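Local coordinates for uncharacterized protein (Bacteroides fragilis, PDB 3EUR), which is of unknown function but carries a thioredoxin-like domain in its C-terminal part, at residues 12-17 with 71-76. Numbering follows the deposited sequence. Where two conformers were deposited one is given.
Sequences LNFTYT and LSIYPD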
loop_
_atom_site.group_PDB
_atom_site.type_symbol
_atom_site.label_atom_id
_atom_site.label_comp_id
_atom_site.label_asym_id
_atom_site.label_seq_id
_atom_site.Cartn_x
_atom_site.Cartn_y
_atom_site.Cartn_z
ATOM N N LEU A 12 8.777 -8.058 2.230
ATOM C CA LEU A 12 8.997 -8.159 3.657
ATOM C C LEU A 12 7.728 -7.960 4.454
ATOM O O LEU A 12 6.932 -7.068 4.175
ATOM C CB LEU A 12 10.046 -7.153 4.112
ATOM C CG LEU A 12 11.469 -7.564 3.919
ATOM C CD1 LEU A 12 11.874 -8.586 5.006
ATOM C CD2 LEU A 12 11.871 -7.864 2.542
ATOM N N ASN A 13 7.493 -8.801 5.469
ATOM C CA ASN A 13 6.325 -8.667 6.299
ATOM C C ASN A 13 6.427 -7.503 7.237
ATOM O O ASN A 13 7.532 -6.992 7.548
ATOM C CB ASN A 13 6.151 -9.938 7.108
ATOM C CG ASN A 13 4.779 -10.157 7.673
ATOM O OD1 ASN A 13 3.803 -9.616 7.168
ATOM N ND2 ASN A 13 4.682 -11.073 8.677
ATOM N N PHE A 14 5.265 -7.054 7.737
ATOM C CA PHE A 14 5.159 -6.044 8.768
ATOM C C PHE A 14 3.785 -6.111 9.383
ATOM O O PHE A 14 2.860 -6.606 8.749
ATOM C CB PHE A 14 5.480 -4.640 8.196
ATOM C CG PHE A 14 4.534 -4.229 7.108
ATOM C CD1 PHE A 14 3.304 -3.652 7.385
ATOM C CD2 PHE A 14 4.856 -4.482 5.776
ATOM C CE1 PHE A 14 2.423 -3.333 6.369
ATOM C CE2 PHE A 14 3.956 -4.135 4.788
ATOM C CZ PHE A 14 2.781 -3.580 5.086
ATOM N N THR A 15 3.670 -5.556 10.582
ATOM C CA THR A 15 2.414 -5.388 11.286
ATOM C C THR A 15 1.865 -3.982 11.096
ATOM O O THR A 15 2.562 -2.986 11.286
ATOM C CB THR A 15 2.560 -5.658 12.788
ATOM O OG1 THR A 15 2.950 -7.004 12.972
ATOM C CG2 THR A 15 1.220 -5.429 13.535
ATOM N N TYR A 16 0.628 -3.883 10.700
ATOM C CA TYR A 16 -0.087 -2.638 10.612
ATOM C C TYR A 16 -1.170 -2.562 11.670
ATOM O O TYR A 16 -1.669 -3.593 12.133
ATOM C CB TYR A 16 -0.674 -2.419 9.205
ATOM C CG TYR A 16 -1.702 -3.397 8.764
ATOM C CD1 TYR A 16 -3.009 -3.267 9.131
ATOM C CD2 TYR A 16 -1.358 -4.509 7.983
ATOM C CE1 TYR A 16 -3.959 -4.183 8.746
ATOM C CE2 TYR A 16 -2.306 -5.418 7.618
ATOM C CZ TYR A 16 -3.601 -5.258 7.998
ATOM O OH TYR A 16 -4.533 -6.191 7.620
ATOM N N THR A 17 -1.502 -1.342 12.033
ATOM C CA THR A 17 -2.582 -1.068 12.969
ATOM C C THR A 17 -3.617 -0.203 12.251
ATOM O O THR A 17 -3.281 0.797 11.611
ATOM C CB THR A 17 -2.034 -0.316 14.210
ATOM O OG1 THR A 17 -0.984 -1.076 14.802
ATOM C CG2 THR A 17 -3.083 -0.082 15.235
ATOM N N LEU A 71 -3.721 -2.032 0.276
ATOM C CA LEU A 71 -3.235 -1.947 1.648
ATOM C C LEU A 71 -2.366 -0.713 1.713
ATOM O O LEU A 71 -1.271 -0.677 1.159
ATOM C CB LEU A 71 -2.451 -3.213 2.000
ATOM C CG LEU A 71 -1.909 -3.244 3.433
ATOM C CD1 LEU A 71 -2.991 -3.113 4.458
ATOM C CD2 LEU A 71 -1.118 -4.529 3.612
ATOM N N SER A 72 -2.893 0.339 2.330
ATOM C CA SER A 72 -2.144 1.556 2.549
ATOM C C SER A 72 -1.409 1.485 3.871
ATOM O O SER A 72 -1.987 1.086 4.905
ATOM C CB SER A 72 -3.053 2.757 2.553
ATOM O OG SER A 72 -2.536 3.861 3.300
ATOM N N ILE A 73 -0.148 1.868 3.883
ATOM C CA ILE A 73 0.671 1.815 5.088
ATOM C C ILE A 73 1.417 3.113 5.285
ATOM O O ILE A 73 2.158 3.563 4.389
ATOM C CB ILE A 73 1.641 0.610 5.085
ATOM C CG1 ILE A 73 2.431 0.508 6.394
ATOM C CG2 ILE A 73 2.624 0.573 3.953
ATOM C CD1 ILE A 73 1.553 0.271 7.660
ATOM N N TYR A 74 1.246 3.686 6.463
ATOM C CA TYR A 74 1.956 4.870 6.892
ATOM C C TYR A 74 3.105 4.480 7.778
ATOM O O TYR A 74 2.894 3.884 8.841
ATOM C CB TYR A 74 0.984 5.756 7.659
ATOM C CG TYR A 74 1.620 6.987 8.268
ATOM C CD1 TYR A 74 2.128 7.978 7.496
ATOM C CD2 TYR A 74 1.609 7.204 9.610
ATOM C CE1 TYR A 74 2.700 9.101 8.058
ATOM C CE2 TYR A 74 2.211 8.332 10.181
ATOM C CZ TYR A 74 2.722 9.279 9.397
ATOM O OH TYR A 74 3.299 10.406 9.948
ATOM N N PRO A 75 4.365 4.800 7.377
ATOM C CA PRO A 75 5.527 4.277 8.119
ATOM C C PRO A 75 6.179 5.279 9.062
ATOM O O PRO A 75 7.205 4.975 9.656
ATOM C CB PRO A 75 6.498 3.963 7.006
ATOM C CG PRO A 75 6.252 5.067 6.023
ATOM C CD PRO A 75 4.774 5.264 6.024
ATOM N N ASP A 76 5.649 6.469 9.127
ATOM C CA ASP A 76 6.270 7.579 9.895
ATOM C C ASP A 76 5.558 7.852 11.231
ATOM O O ASP A 76 4.742 7.061 11.678
ATOM C CB ASP A 76 6.334 8.827 9.037
ATOM C CG ASP A 76 7.248 8.673 7.825
ATOM O OD1 ASP A 76 8.258 7.961 7.943
ATOM O OD2 ASP A 76 6.889 9.229 6.758
#
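Leu71 sets a methyl over one face of the Tyr16 ring, a CH-pi contact: CD1 of Leu71 lies 4.1 Å from the centroid of the Tyr16 ring and 16° off its normal. The methyl is displaced toward the CD2-CE2 side of the ring, with Leu71 CD1 4.0 Å from Tyr16 CE2. Leu71 CG stands anti to its backbone N (chi1 -179°), an extension that carries the methyl across to the ring.

The remaining contacts are apolar, most of them made by Ile73. Its terminal CD1 touches both aromatic residues, 3.8 Å from Tyr16 CB and 3.9 Å from Phe14 CE1. Phe14 CE1 also approaches Ile73 CG1 at 3.8 Å, while a looser contact of 4.3 Å joins Phe14 CZ to Leu71 CD2. No hydrogen bond links the segments; with nearest CA atoms 7.1 Å apart (Tyr16 to Ile73), side chains alone bridge them.

All four residues are buried. Strands 15-18 and 68-74 belong to one mixed sheet, separated in its order by strand 94-97, whose Thr94 touches both Tyr16 and Leu71. On the other side of 68-74, strand 33-38 supplies Leu36 against Phe14 and Ile73, extending this apolar layer within the thioredoxin-like fold.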